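Local coordinates for protein D-alanyl-D-alanine carboxypeptidase (Vibrio cholerae, PDB 5TR7) that probably removes the terminal D-alanine from cell-wall precursor peptides, acting as a penicillin-binding serine carboxypeptidase of the S11 family, at residues K38-Y43 and S133-S138; K69-S74 and N137-D142; I96-D101 and G199-H204; A105-V110 and D115-L120. One frame throughout, in Å; residues are numbered along the deposited sequence.

Interaction 1 of 4, residues K38-Y43 and S133-S138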
loop_
_atom_site.group_PDB
_atom_site.type_symbol
_atom_site.label_atom_id
_atom_site.label_comp_id
_atom_site.label_asym_id
_atom_site.label_seq_id
_atom_site.Cartn_x
_atom_site.Cartn_y
_atom_site.Cartn_z
ATOM N N LYS A 38 -0.377 2.854 -3.817
ATOM C CA LYS A 38 -1.211 3.540 -2.820
ATOM C C LYS A 38 -0.536 3.646 -1.492
ATOM O O LYS A 38 -0.845 4.556 -0.697
ATOM C CB LYS A 38 -2.576 2.948 -2.714
ATOM C CG LYS A 38 -3.362 3.033 -4.039
ATOM C CD LYS A 38 -4.797 2.516 -3.936
ATOM C CE LYS A 38 -5.575 2.703 -5.238
ATOM N NZ LYS A 38 -5.179 1.741 -6.278
ATOM N N MET A 39 0.412 2.752 -1.223
ATOM C CA MET A 39 1.183 2.894 0.015
ATOM C C MET A 39 1.987 4.194 -0.016
ATOM O O MET A 39 2.133 4.886 1.030
ATOM C CB MET A 39 2.156 1.732 0.202
ATOM C CG MET A 39 1.459 0.395 0.554
ATOM S SD MET A 39 2.632 -0.827 1.040
ATOM C CE MET A 39 3.753 -1.052 -0.280
ATOM N N MET A 40 2.492 4.555 -1.198
ATOM C CA MET A 40 3.319 5.780 -1.262
ATOM C C MET A 40 2.390 6.981 -1.113
ATOM O O MET A 40 2.707 7.959 -0.464
ATOM C CB MET A 40 4.174 5.866 -2.532
ATOM C CG MET A 40 4.961 7.209 -2.578
ATOM S SD MET A 40 6.111 7.484 -1.172
ATOM C CE MET A 40 7.242 6.240 -1.849
ATOM N N THR A 41 1.213 6.885 -1.701
ATOM C CA THR A 41 0.235 7.973 -1.619
ATOM C C THR A 41 -0.167 8.214 -0.172
ATOM O O THR A 41 -0.184 9.365 0.312
ATOM C CB THR A 41 -0.973 7.644 -2.499
ATOM O OG1 THR A 41 -0.551 7.658 -3.877
ATOM C CG2 THR A 41 -2.097 8.643 -2.316
ATOM N N SER A 42 -0.444 7.134 0.540
ATOM C CA SER A 42 -0.849 7.261 1.944
ATOM C C SER A 42 0.353 7.735 2.776
ATOM O O SER A 42 0.154 8.361 3.814
ATOM C CB SER A 42 -1.399 5.983 2.516
ATOM O OG SER A 42 -0.331 5.142 2.890
ATOM N N TYR A 43 1.577 7.413 2.350
ATOM C CA TYR A 43 2.752 7.834 3.097
ATOM C C TYR A 43 2.828 9.356 3.032
ATOM O O TYR A 43 2.986 10.025 4.068
ATOM C CB TYR A 43 4.059 7.163 2.595
ATOM C CG TYR A 43 5.286 7.568 3.418
ATOM C CD1 TYR A 43 5.978 8.715 3.115
ATOM C CD2 TYR A 43 5.733 6.810 4.514
ATOM C CE1 TYR A 43 7.030 9.146 3.908
ATOM C CE2 TYR A 43 6.825 7.220 5.282
ATOM C CZ TYR A 43 7.467 8.392 4.991
ATOM O OH TYR A 43 8.517 8.807 5.749
ATOM N N SER A 133 12.731 2.821 -7.708
ATOM C CA SER A 133 11.326 3.101 -7.816
ATOM C C SER A 133 11.055 4.440 -8.466
ATOM O O SER A 133 11.817 5.370 -8.283
ATOM C CB SER A 133 10.694 3.089 -6.416
ATOM O OG SER A 133 10.846 1.805 -5.796
ATOM N N HIS A 134 9.999 4.524 -9.254
ATOM C CA HIS A 134 9.600 5.790 -9.823
ATOM C C HIS A 134 8.085 5.778 -10.038
ATOM O O HIS A 134 7.539 4.850 -10.593
ATOM C CB HIS A 134 10.319 6.096 -11.124
ATOM C CG HIS A 134 10.067 7.479 -11.626
ATOM N ND1 HIS A 134 9.149 7.768 -12.606
ATOM C CD2 HIS A 134 10.588 8.660 -11.232
ATOM C CE1 HIS A 134 9.125 9.074 -12.802
ATOM N NE2 HIS A 134 9.999 9.638 -11.989
ATOM N N PHE A 135 7.423 6.830 -9.609
ATOM C CA PHE A 135 5.994 6.944 -9.752
ATOM C C PHE A 135 5.570 7.991 -10.780
ATOM O O PHE A 135 6.245 9.029 -10.937
ATOM C CB PHE A 135 5.393 7.231 -8.381
ATOM C CG PHE A 135 5.789 6.211 -7.339
ATOM C CD1 PHE A 135 5.169 4.991 -7.268
ATOM C CD2 PHE A 135 6.834 6.464 -6.461
ATOM C CE1 PHE A 135 5.543 4.042 -6.317
ATOM C CE2 PHE A 135 7.185 5.567 -5.494
ATOM C CZ PHE A 135 6.546 4.335 -5.404
ATOM N N THR A 136 4.466 7.704 -11.487
ATOM C CA THR A 136 3.877 8.618 -12.469
ATOM C C THR A 136 2.466 9.075 -12.108
ATOM O O THR A 136 1.920 9.952 -12.743
ATOM C CB THR A 136 3.850 8.002 -13.865
ATOM O OG1 THR A 136 3.104 6.770 -13.814
ATOM C CG2 THR A 136 5.298 7.772 -14.354
ATOM N N ASN A 137 1.847 8.491 -11.112
ATOM C CA ASN A 137 0.537 8.910 -10.723
ATOM C C ASN A 137 0.306 8.483 -9.259
ATOM O O ASN A 137 1.104 7.732 -8.716
ATOM C CB ASN A 137 -0.470 8.286 -11.689
ATOM C CG ASN A 137 -0.505 6.802 -11.576
ATOM O OD1 ASN A 137 -0.601 6.237 -10.481
ATOM N ND2 ASN A 137 -0.451 6.154 -12.702
ATOM N N SER A 138 -0.801 8.921 -8.657
ATOM C CA SER A 138 -1.119 8.622 -7.276
ATOM C C SER A 138 -1.849 7.294 -7.017
ATOM O O SER A 138 -2.102 6.947 -5.836
ATOM C CB SER A 138 -1.991 9.731 -6.755
ATOM O OG SER A 138 -3.218 9.796 -7.511
#
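Thr41 and Met40 of helix 37-50 are the residues that hold segment 133-138 against it, one through a polar bond and the other through apolar packing. The hydroxyl of Thr41 donates to a main-chain carbonyl, Thr41 OG1 lying 2.6 Å from Ser138 O. The donor comes in at 121° to the C=O bond, 26° out of the carbonyl plane. The first torsion of Thr41 (chi1 -67°) sets OG1 trans to its own carbonyl carbon and leaves the methyl CG2 farther off, 3.9 Å from Ser138 O. On the neighbouring residue, Met40 folds over one face of the Phe135 ring: its CB stands above the rim, and Met40 CE closes to 3.7 Å from Phe135 CE2, the two side chains lying nearly perpendicular. The helix is the one that opens with the SxxK motif of penicillin-binding serine enzymes; the NZ of its Lys38, predicted to be the proton acceptor, bonds instead to Ser35, Asn100 and the carbonyl of His139. Ser138 OG likewise bonds elsewhere, to Glu114. Against this buried strip, the residues between and before the touching ones are looser: Ser133, His134, Thr136 and Asn137 are partly exposed and do not meet the helix segment.

Interaction 2 of 4, residues K69-S74 and N137-D142; sequences KNFPDS and NSHGLD
Asn137 OD1 is gripped by two backbone N-H groups under one face of the His139 ring, whose other face receives the edge of Phe71. The shorter of the two bonds, 2.7 Å from Gly140 N to Asn137 OD1, is nearly straight (171° at the hydrogen); the second, from His139 N, is 2.9 Å long and more bent. The amide is held at its other end as well: Asn137 ND2 donates to Leu141 O at 3.1 Å, on a lone pair in the carbonyl plane and almost in the plane of its own amide. With both ends engaged, rotation of the amide is fixed. The imidazole is steadied in turn, because Leu141 N donates to His139 ND1, close to the ring plane. This leaves the NE2 side of the ring toward the neighbouring loop, where Phe71 CE1 lies 4.1 Å from His139 NE2. The pair is T-shaped, with ring planes at 75° and centroids 5.6 Å apart, and the edge belongs to Phe71. Leu141 adds an apolar touch at the same edge, its CD1 being 4.0 Å from Phe71 CD1. His139 CG occupies the torsion between backbone N and carbonyl carbon (chi1 44°), which swings the ring out toward Phe71. The Asn137 bonds to the backbone two and three residues on define an Asx turn and an Asx motif; these shape a loop whose His139 carbonyl accepts from NZ of Lys38, the lysine of the SxxK motif in the predicted active site.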
loop_
_atom_site.group_PDB
_atom_site.type_symbol
_atom_site.label_atom_id
_atom_site.label_comp_id
_atom_site.label_asym_id
_atom_site.label_seq_id
_atom_site.Cartn_x
_atom_site.Cartn_y
_atom_site.Cartn_z
ATOM N N LYS A 69 -16.315 8.096 -12.992
ATOM C CA LYS A 69 -16.370 7.857 -14.427
ATOM C C LYS A 69 -15.007 7.605 -15.063
ATOM O O LYS A 69 -14.925 6.924 -16.098
ATOM C CB LYS A 69 -17.104 8.991 -15.169
ATOM C CG LYS A 69 -17.186 8.731 -16.671
ATOM C CD LYS A 69 -18.204 9.491 -17.508
ATOM C CE LYS A 69 -18.222 8.770 -18.862
ATOM N NZ LYS A 69 -19.277 9.201 -19.813
ATOM N N ASN A 70 -13.945 8.135 -14.467
ATOM C CA ASN A 70 -12.591 7.927 -15.027
ATOM C C ASN A 70 -12.004 6.557 -14.700
ATOM O O ASN A 70 -11.007 6.157 -15.300
ATOM C CB ASN A 70 -11.618 8.938 -14.450
ATOM C CG ASN A 70 -12.013 10.370 -14.771
ATOM O OD1 ASN A 70 -12.334 10.672 -15.892
ATOM N ND2 ASN A 70 -11.966 11.241 -13.795
ATOM N N PHE A 71 -12.614 5.830 -13.754
ATOM C CA PHE A 71 -12.058 4.535 -13.314
ATOM C C PHE A 71 -13.022 3.370 -13.474
ATOM O O PHE A 71 -13.611 2.868 -12.476
ATOM C CB PHE A 71 -11.616 4.677 -11.868
ATOM C CG PHE A 71 -10.668 5.818 -11.659
ATOM C CD1 PHE A 71 -9.316 5.707 -11.999
ATOM C CD2 PHE A 71 -11.145 7.029 -11.168
ATOM C CE1 PHE A 71 -8.480 6.802 -11.861
ATOM C CE2 PHE A 71 -10.292 8.106 -10.980
ATOM C CZ PHE A 71 -8.960 7.991 -11.347
ATOM N N PRO A 72 -13.289 3.004 -14.741
ATOM C CA PRO A 72 -14.178 1.885 -14.971
ATOM C C PRO A 72 -13.373 0.598 -14.799
ATOM O O PRO A 72 -12.171 0.573 -15.094
ATOM C CB PRO A 72 -14.584 2.088 -16.418
ATOM C CG PRO A 72 -13.381 2.757 -17.059
ATOM C CD PRO A 72 -12.680 3.509 -15.990
ATOM N N ASP A 73 -13.950 -0.457 -14.284
ATOM C CA ASP A 73 -13.186 -1.738 -14.125
ATOM C C ASP A 73 -12.187 -1.798 -12.963
ATOM O O ASP A 73 -11.622 -2.847 -12.768
ATOM C CB ASP A 73 -12.347 -2.151 -15.358
ATOM C CG ASP A 73 -13.046 -1.942 -16.670
ATOM O OD1 ASP A 73 -14.252 -1.682 -16.696
ATOM O OD2 ASP A 73 -12.340 -1.964 -17.667
ATOM N N SER A 74 -11.966 -0.715 -12.210
ATOM C CA SER A 74 -11.060 -0.711 -11.084
ATOM C C SER A 74 -11.783 -0.249 -9.809
ATOM O O SER A 74 -12.817 0.344 -9.841
ATOM C CB SER A 74 -9.849 0.178 -11.338
ATOM O OG SER A 74 -10.219 1.489 -11.582
ATOM N N ASN A 137 1.847 8.491 -11.112
ATOM C CA ASN A 137 0.537 8.910 -10.723
ATOM C C ASN A 137 0.306 8.483 -9.259
ATOM O O ASN A 137 1.104 7.732 -8.716
ATOM C CB ASN A 137 -0.470 8.286 -11.689
ATOM C CG ASN A 137 -0.505 6.802 -11.576
ATOM O OD1 ASN A 137 -0.601 6.237 -10.481
ATOM N ND2 ASN A 137 -0.451 6.154 -12.702
ATOM N N SER A 138 -0.801 8.921 -8.657
ATOM C CA SER A 138 -1.119 8.622 -7.276
ATOM C C SER A 138 -1.849 7.294 -7.017
ATOM O O SER A 138 -2.102 6.947 -5.836
ATOM C CB SER A 138 -1.991 9.731 -6.755
ATOM O OG SER A 138 -3.218 9.796 -7.511
ATOM N N HIS A 139 -2.172 6.515 -8.056
ATOM C CA HIS A 139 -2.966 5.282 -7.810
ATOM C C HIS A 139 -2.383 3.965 -8.274
ATOM O O HIS A 139 -2.802 2.923 -7.742
ATOM C CB HIS A 139 -4.372 5.456 -8.384
ATOM C CG HIS A 139 -4.354 6.072 -9.736
ATOM N ND1 HIS A 139 -3.950 5.381 -10.844
ATOM C CD2 HIS A 139 -4.645 7.321 -10.161
ATOM C CE1 HIS A 139 -4.018 6.160 -11.909
ATOM N NE2 HIS A 139 -4.452 7.346 -11.521
ATOM N N GLY A 140 -1.450 3.981 -9.228
ATOM C CA GLY A 140 -0.849 2.762 -9.724
ATOM C C GLY A 140 -1.243 2.238 -11.113
ATOM O O GLY A 140 -0.667 1.287 -11.585
ATOM N N LEU A 141 -2.172 2.859 -11.811
ATOM C CA LEU A 141 -2.548 2.300 -13.128
ATOM C C LEU A 141 -1.339 2.390 -14.009
ATOM O O LEU A 141 -0.592 3.353 -13.923
ATOM C CB LEU A 141 -3.750 3.036 -13.722
ATOM C CG LEU A 141 -5.054 2.879 -12.894
ATOM C CD1 LEU A 141 -6.177 3.727 -13.500
ATOM C CD2 LEU A 141 -5.492 1.409 -12.767
ATOM N N ASP A 142 -1.087 1.334 -14.794
ATOM C CA ASP A 142 0.068 1.224 -15.681
ATOM C C ASP A 142 0.665 2.311 -16.499
ATOM O O ASP A 142 -0.019 2.980 -17.235
ATOM C CB ASP A 142 -0.306 0.419 -16.941
ATOM C CG ASP A 142 0.107 -0.994 -16.876
ATOM O OD1 ASP A 142 0.156 -1.587 -15.773
ATOM O OD2 ASP A 142 0.373 -1.495 -17.974
#

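Interaction 3 of 4, residues I96-D101 and G199-H204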
loop_
_atom_site.group_PDB
_atom_site.type_symbol
_atom_site.label_atom_id
_atom_site.label_comp_id
_atom_site.label_asym_id
_atom_site.label_seq_id
_atom_site.Cartn_x
_atom_site.Cartn_y
_atom_site.Cartn_z
ATOM N N ILE A 96 -8.340 1.178 2.668
ATOM C CA ILE A 96 -9.161 0.014 2.843
ATOM C C ILE A 96 -9.810 -0.459 1.551
ATOM O O ILE A 96 -9.862 -1.650 1.284
ATOM C CB ILE A 96 -10.233 0.316 3.900
ATOM C CG1 ILE A 96 -9.535 0.806 5.197
ATOM C CG2 ILE A 96 -11.095 -0.936 4.167
ATOM C CD1 ILE A 96 -10.472 1.326 6.296
ATOM N N GLN A 97 -10.342 0.468 0.794
ATOM C CA GLN A 97 -11.087 0.144 -0.406
ATOM C C GLN A 97 -10.200 0.180 -1.630
ATOM O O GLN A 97 -10.631 -0.243 -2.680
ATOM C CB GLN A 97 -12.232 1.139 -0.620
ATOM C CG GLN A 97 -13.143 1.373 0.581
ATOM C CD GLN A 97 -14.315 2.255 0.270
ATOM O OE1 GLN A 97 -14.178 3.232 -0.470
ATOM N NE2 GLN A 97 -15.491 1.935 0.859
ATOM N N SER A 98 -9.002 0.756 -1.538
ATOM C CA SER A 98 -8.098 0.801 -2.688
ATOM C C SER A 98 -8.760 1.620 -3.796
ATOM O O SER A 98 -8.638 1.323 -4.987
ATOM C CB SER A 98 -7.795 -0.665 -3.150
ATOM O OG SER A 98 -6.570 -0.685 -3.828
ATOM N N GLY A 99 -9.443 2.687 -3.422
ATOM C CA GLY A 99 -10.171 3.484 -4.420
ATOM C C GLY A 99 -9.296 4.457 -5.205
ATOM O O GLY A 99 -8.678 5.326 -4.629
ATOM N N ASN A 100 -9.200 4.275 -6.510
ATOM C CA ASN A 100 -8.401 5.153 -7.348
ATOM C C ASN A 100 -8.900 6.599 -7.380
ATOM O O ASN A 100 -8.094 7.536 -7.522
ATOM C CB ASN A 100 -8.396 4.647 -8.786
ATOM C CG ASN A 100 -7.696 3.336 -8.965
ATOM O OD1 ASN A 100 -6.907 2.916 -8.155
ATOM N ND2 ASN A 100 -7.999 2.690 -10.043
ATOM N N ASP A 101 -10.243 6.750 -7.351
ATOM C CA ASP A 101 -10.890 8.059 -7.328
ATOM C C ASP A 101 -10.417 8.866 -6.104
ATOM O O ASP A 101 -9.959 10.050 -6.219
ATOM C CB ASP A 101 -12.428 7.952 -7.465
ATOM C CG ASP A 101 -13.102 6.983 -6.415
ATOM O OD1 ASP A 101 -12.368 6.213 -5.751
ATOM O OD2 ASP A 101 -14.377 6.989 -6.279
ATOM N N GLY A 199 -1.194 -5.326 8.623
ATOM C CA GLY A 199 -1.030 -4.620 7.380
ATOM C C GLY A 199 -0.512 -5.585 6.308
ATOM O O GLY A 199 -0.287 -6.750 6.582
ATOM N N ILE A 200 -0.234 -5.104 5.110
ATOM C CA ILE A 200 -0.360 -3.703 4.763
ATOM C C ILE A 200 -1.285 -3.490 3.569
ATOM O O ILE A 200 -2.394 -3.011 3.708
ATOM C CB ILE A 200 1.012 -3.076 4.468
ATOM C CG1 ILE A 200 2.016 -3.454 5.552
ATOM C CG2 ILE A 200 0.914 -1.576 4.272
ATOM C CD1 ILE A 200 3.328 -2.647 5.497
ATOM N N LYS A 201 -0.843 -3.850 2.386
ATOM C CA LYS A 201 -1.617 -3.537 1.218
ATOM C C LYS A 201 -1.521 -4.610 0.176
ATOM O O LYS A 201 -0.502 -5.163 -0.120
ATOM C CB LYS A 201 -1.080 -2.224 0.625
ATOM C CG LYS A 201 -1.868 -1.629 -0.539
ATOM C CD LYS A 201 -3.142 -1.021 -0.020
ATOM C CE LYS A 201 -4.034 -0.505 -1.144
ATOM N NZ LYS A 201 -4.758 -1.544 -1.925
ATOM N N THR A 202 -2.592 -4.719 -0.510
ATOM C CA THR A 202 -2.799 -5.705 -1.505
ATOM C C THR A 202 -2.793 -5.088 -2.929
ATOM O O THR A 202 -2.988 -3.932 -3.106
ATOM C CB THR A 202 -4.171 -6.256 -1.150
ATOM O OG1 THR A 202 -4.342 -7.515 -1.736
ATOM C CG2 THR A 202 -5.266 -5.290 -1.528
ATOM N N GLY A 203 -2.522 -5.883 -3.933
ATOM C CA GLY A 203 -2.617 -5.383 -5.327
ATOM C C GLY A 203 -2.459 -6.446 -6.350
ATOM O O GLY A 203 -2.086 -7.580 -6.008
ATOM N N HIS A 204 -2.630 -6.077 -7.622
ATOM C CA HIS A 204 -2.456 -7.034 -8.736
ATOM C C HIS A 204 -1.672 -6.365 -9.872
ATOM O O HIS A 204 -1.889 -5.201 -10.179
ATOM C CB HIS A 204 -3.820 -7.477 -9.242
ATOM C CG HIS A 204 -3.762 -8.562 -10.266
ATOM N ND1 HIS A 204 -3.512 -8.325 -11.600
ATOM C CD2 HIS A 204 -3.899 -9.902 -10.141
ATOM C CE1 HIS A 204 -3.489 -9.474 -12.246
ATOM N NE2 HIS A 204 -3.766 -10.440 -11.389
#
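Ser98 and Lys201 point their polar ends at each other between the loop that precedes helix 100-111 and an edge strand, and the contact rests on that one meeting. Ser98 OG lies trans to its backbone N (chi1 -156°), on a residue whose positive phi turns the chain just after a helix, and this carries the hydroxyl over to the strand. Lys201 reaches it differently: its backbone bond to CB does not aim at the serine, but bends at chi2 (74°) and chi4 bring the amino end round. Lys201 NZ donates to Ser98 OG at 2.8 Å; Ser98 CB is 3.4 Å from the same NZ, which places the lysine tip against the hydroxyl and its carbon together. A second, longer bond reaches the nitrogen from another side, Lys201 NZ to Thr202 O at 3.2 Å, with the donor 22° off the carbonyl plane. Two acceptors thus restrain this nitrogen. Sequence and geometry match the SxN motif (Ser98, Gly99, Asn100) meeting the KTG motif (Lys201, Thr202, Gly203) of penicillin-binding enzymes; Ser98 is predicted to be catalytic and Lys201 to bind substrate. Gly99 takes the N-cap position of helix 100-111, while in strand 196-205, an outermost strand of the sheet, Ile200 and Lys201 form a classic beta bulge opposite Val213 of strand 209-218; Lys38 of helix 37-50 touches both Ser98 and Lys201, and Met39 packs on the strand.

Interaction 4 of 4, residues A105-V110 and D115-L120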
loop_
_atom_site.group_PDB
_atom_site.type_symbol
_atom_site.label_atom_id
_atom_site.label_comp_id
_atom_site.label_asym_id
_atom_site.label_seq_id
_atom_site.Cartn_x
_atom_site.Cartn_y
_atom_site.Cartn_z
ATOM N N ALA A 105 -8.294 12.526 -5.635
ATOM C CA ALA A 105 -8.835 13.639 -4.858
ATOM C C ALA A 105 -7.882 14.097 -3.779
ATOM O O ALA A 105 -7.724 15.323 -3.566
ATOM C CB ALA A 105 -10.174 13.304 -4.255
ATOM N N MET A 106 -7.252 13.151 -3.086
ATOM C CA MET A 106 -6.254 13.547 -2.042
ATOM C C MET A 106 -5.014 14.166 -2.670
ATOM O O MET A 106 -4.460 15.135 -2.164
ATOM C CB MET A 106 -5.860 12.388 -1.123
ATOM C CG MET A 106 -6.967 12.013 -0.126
ATOM S SD MET A 106 -7.415 13.402 0.961
ATOM C CE MET A 106 -5.859 13.730 1.811
ATOM N N ALA A 107 -4.610 13.626 -3.805
ATOM C CA ALA A 107 -3.454 14.141 -4.512
ATOM C C ALA A 107 -3.649 15.630 -4.787
ATOM O O ALA A 107 -2.779 16.480 -4.485
ATOM C CB ALA A 107 -3.257 13.355 -5.796
ATOM N N GLU A 108 -4.847 15.953 -5.281
ATOM C CA GLU A 108 -5.180 17.326 -5.591
ATOM C C GLU A 108 -5.314 18.186 -4.348
ATOM O O GLU A 108 -4.862 19.325 -4.344
ATOM C CB GLU A 108 -6.440 17.421 -6.452
ATOM C CG GLU A 108 -6.297 16.841 -7.842
ATOM C CD GLU A 108 -7.565 16.970 -8.692
ATOM O OE1 GLU A 108 -8.702 17.229 -8.169
ATOM O OE2 GLU A 108 -7.412 16.869 -9.928
ATOM N N HIS A 109 -5.903 17.645 -3.291
ATOM C CA HIS A 109 -6.073 18.440 -2.056
ATOM C C HIS A 109 -4.699 18.765 -1.448
ATOM O O HIS A 109 -4.498 19.801 -0.842
ATOM C CB HIS A 109 -6.897 17.607 -1.051
ATOM C CG HIS A 109 -7.157 18.287 0.247
ATOM N ND1 HIS A 109 -8.022 19.347 0.351
ATOM C CD2 HIS A 109 -6.710 18.046 1.500
ATOM C CE1 HIS A 109 -8.109 19.731 1.602
ATOM N NE2 HIS A 109 -7.302 18.977 2.322
ATOM N N VAL A 110 -3.770 17.817 -1.561
ATOM C CA VAL A 110 -2.435 18.005 -1.004
ATOM C C VAL A 110 -1.531 18.916 -1.827
ATOM O O VAL A 110 -0.944 19.804 -1.283
ATOM C CB VAL A 110 -1.717 16.665 -0.767
ATOM C CG1 VAL A 110 -0.247 16.841 -0.493
ATOM C CG2 VAL A 110 -2.345 15.907 0.386
ATOM N N ASP A 115 0.101 15.818 -10.796
ATOM C CA ASP A 115 1.512 15.855 -11.160
ATOM C C ASP A 115 2.395 16.328 -10.026
ATOM O O ASP A 115 3.438 15.735 -9.761
ATOM C CB ASP A 115 1.757 16.724 -12.405
ATOM C CG ASP A 115 1.196 16.123 -13.679
ATOM O OD1 ASP A 115 0.933 14.895 -13.748
ATOM O OD2 ASP A 115 1.053 16.896 -14.641
ATOM N N ALA A 116 2.020 17.417 -9.377
ATOM C CA ALA A 116 2.827 17.913 -8.268
ATOM C C ALA A 116 2.801 16.904 -7.158
ATOM O O ALA A 116 3.799 16.670 -6.506
ATOM C CB ALA A 116 2.315 19.261 -7.801
ATOM N N PHE A 117 1.677 16.229 -6.950
ATOM C CA PHE A 117 1.614 15.194 -5.863
ATOM C C PHE A 117 2.624 14.114 -6.171
ATOM O O PHE A 117 3.361 13.680 -5.288
ATOM C CB PHE A 117 0.229 14.628 -5.660
ATOM C CG PHE A 117 0.121 13.658 -4.515
ATOM C CD1 PHE A 117 -0.049 14.109 -3.233
ATOM C CD2 PHE A 117 0.214 12.282 -4.731
ATOM C CE1 PHE A 117 -0.167 13.197 -2.156
ATOM C CE2 PHE A 117 0.145 11.389 -3.688
ATOM C CZ PHE A 117 -0.099 11.845 -2.395
ATOM N N VAL A 118 2.725 13.764 -7.443
ATOM C CA VAL A 118 3.713 12.771 -7.908
ATOM C C VAL A 118 5.157 13.272 -7.622
ATOM O O VAL A 118 6.028 12.499 -7.246
ATOM C CB VAL A 118 3.492 12.375 -9.370
ATOM C CG1 VAL A 118 4.566 11.436 -9.806
ATOM C CG2 VAL A 118 2.160 11.676 -9.561
ATOM N N ASP A 119 5.402 14.557 -7.787
ATOM C CA ASP A 119 6.735 15.114 -7.414
ATOM C C ASP A 119 6.999 14.810 -5.939
ATOM O O ASP A 119 8.049 14.301 -5.579
ATOM C CB ASP A 119 6.810 16.653 -7.647
ATOM C CG ASP A 119 6.747 17.045 -9.118
ATOM O OD1 ASP A 119 6.922 16.144 -9.959
ATOM O OD2 ASP A 119 6.610 18.260 -9.461
ATOM N N LEU A 120 6.055 15.100 -5.054
ATOM C CA LEU A 120 6.290 14.758 -3.639
ATOM C C LEU A 120 6.495 13.230 -3.458
ATOM O O LEU A 120 7.367 12.818 -2.673
ATOM C CB LEU A 120 5.128 15.120 -2.743
ATOM C CG LEU A 120 4.730 16.590 -2.746
ATOM C CD1 LEU A 120 3.458 16.652 -1.910
ATOM C CD2 LEU A 120 5.836 17.510 -2.226
#
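A chi1 of -176° sets the CG of Phe117 trans to its main-chain N and carries the ring off helix 114-127 onto Ala107, while Val110 directs CG1, likewise trans to its own N, toward the ring's rim. The ring then lies with one face over the backbone of the other helix. Ala107 CA sits 3.9 Å from the Phe117 ring centroid and 25° off the ring normal, which qualifies as a CH-pi contact, although CA is displaced toward the CG side. Phe117 CG is 3.6 Å from Ala107 CB as well, the small methyl of Ala107 lying against the ring close to the helix backbone. Val110 takes the edge instead of the face: Val110 CG1 is 3.9 Å from Phe117 CD1, close to the ring plane. The same methyl bridges onward to Leu120, whose CD1 is 4.0 Å from Val110 CG1, so that the two branched side chains close the contact on the side less deeply buried than Phe117 and Ala107. All of this is apolar; no hydrogen bond crosses. The nearest alpha carbons, Ala107 CA and Phe117 CA, are 5.3 Å apart, and the segment axes approach to 8.5 Å at 83°. Two near-perpendicular helices joined by a two-residue link fit an alpha-alpha corner. Helix 37-50 packs against it, with Thr41 and Val44 touching Phe117 and Glu48 touching Val110, and helix 87-95 lies beyond Ala105 and Met106.

Interactions 1 to 3 gather near the start of helices 37-50 and 100-111, and interaction 4 lies farther along helix 100-111. Interaction 3 joins that helix start to edge strand 196-205 of the five-stranded sheet; interaction 1 sets helix 37-50 against the loop before helix 150-163, which interaction 2 ties to the 69-74 loop. Centres of interactions 1, 2 and 3 lie about 12 to 13 Å apart, and Lys38 NZ connects them through Asn100 OD1 and the carbonyl of His139. In sequence the segments of interaction 4 fall between those of each other contact, and interaction 3 crosses interactions 1 and 2. Interactions 1 to 3 thereby assemble one predicted catalytic cleft; interaction 4 packs the helices beside them.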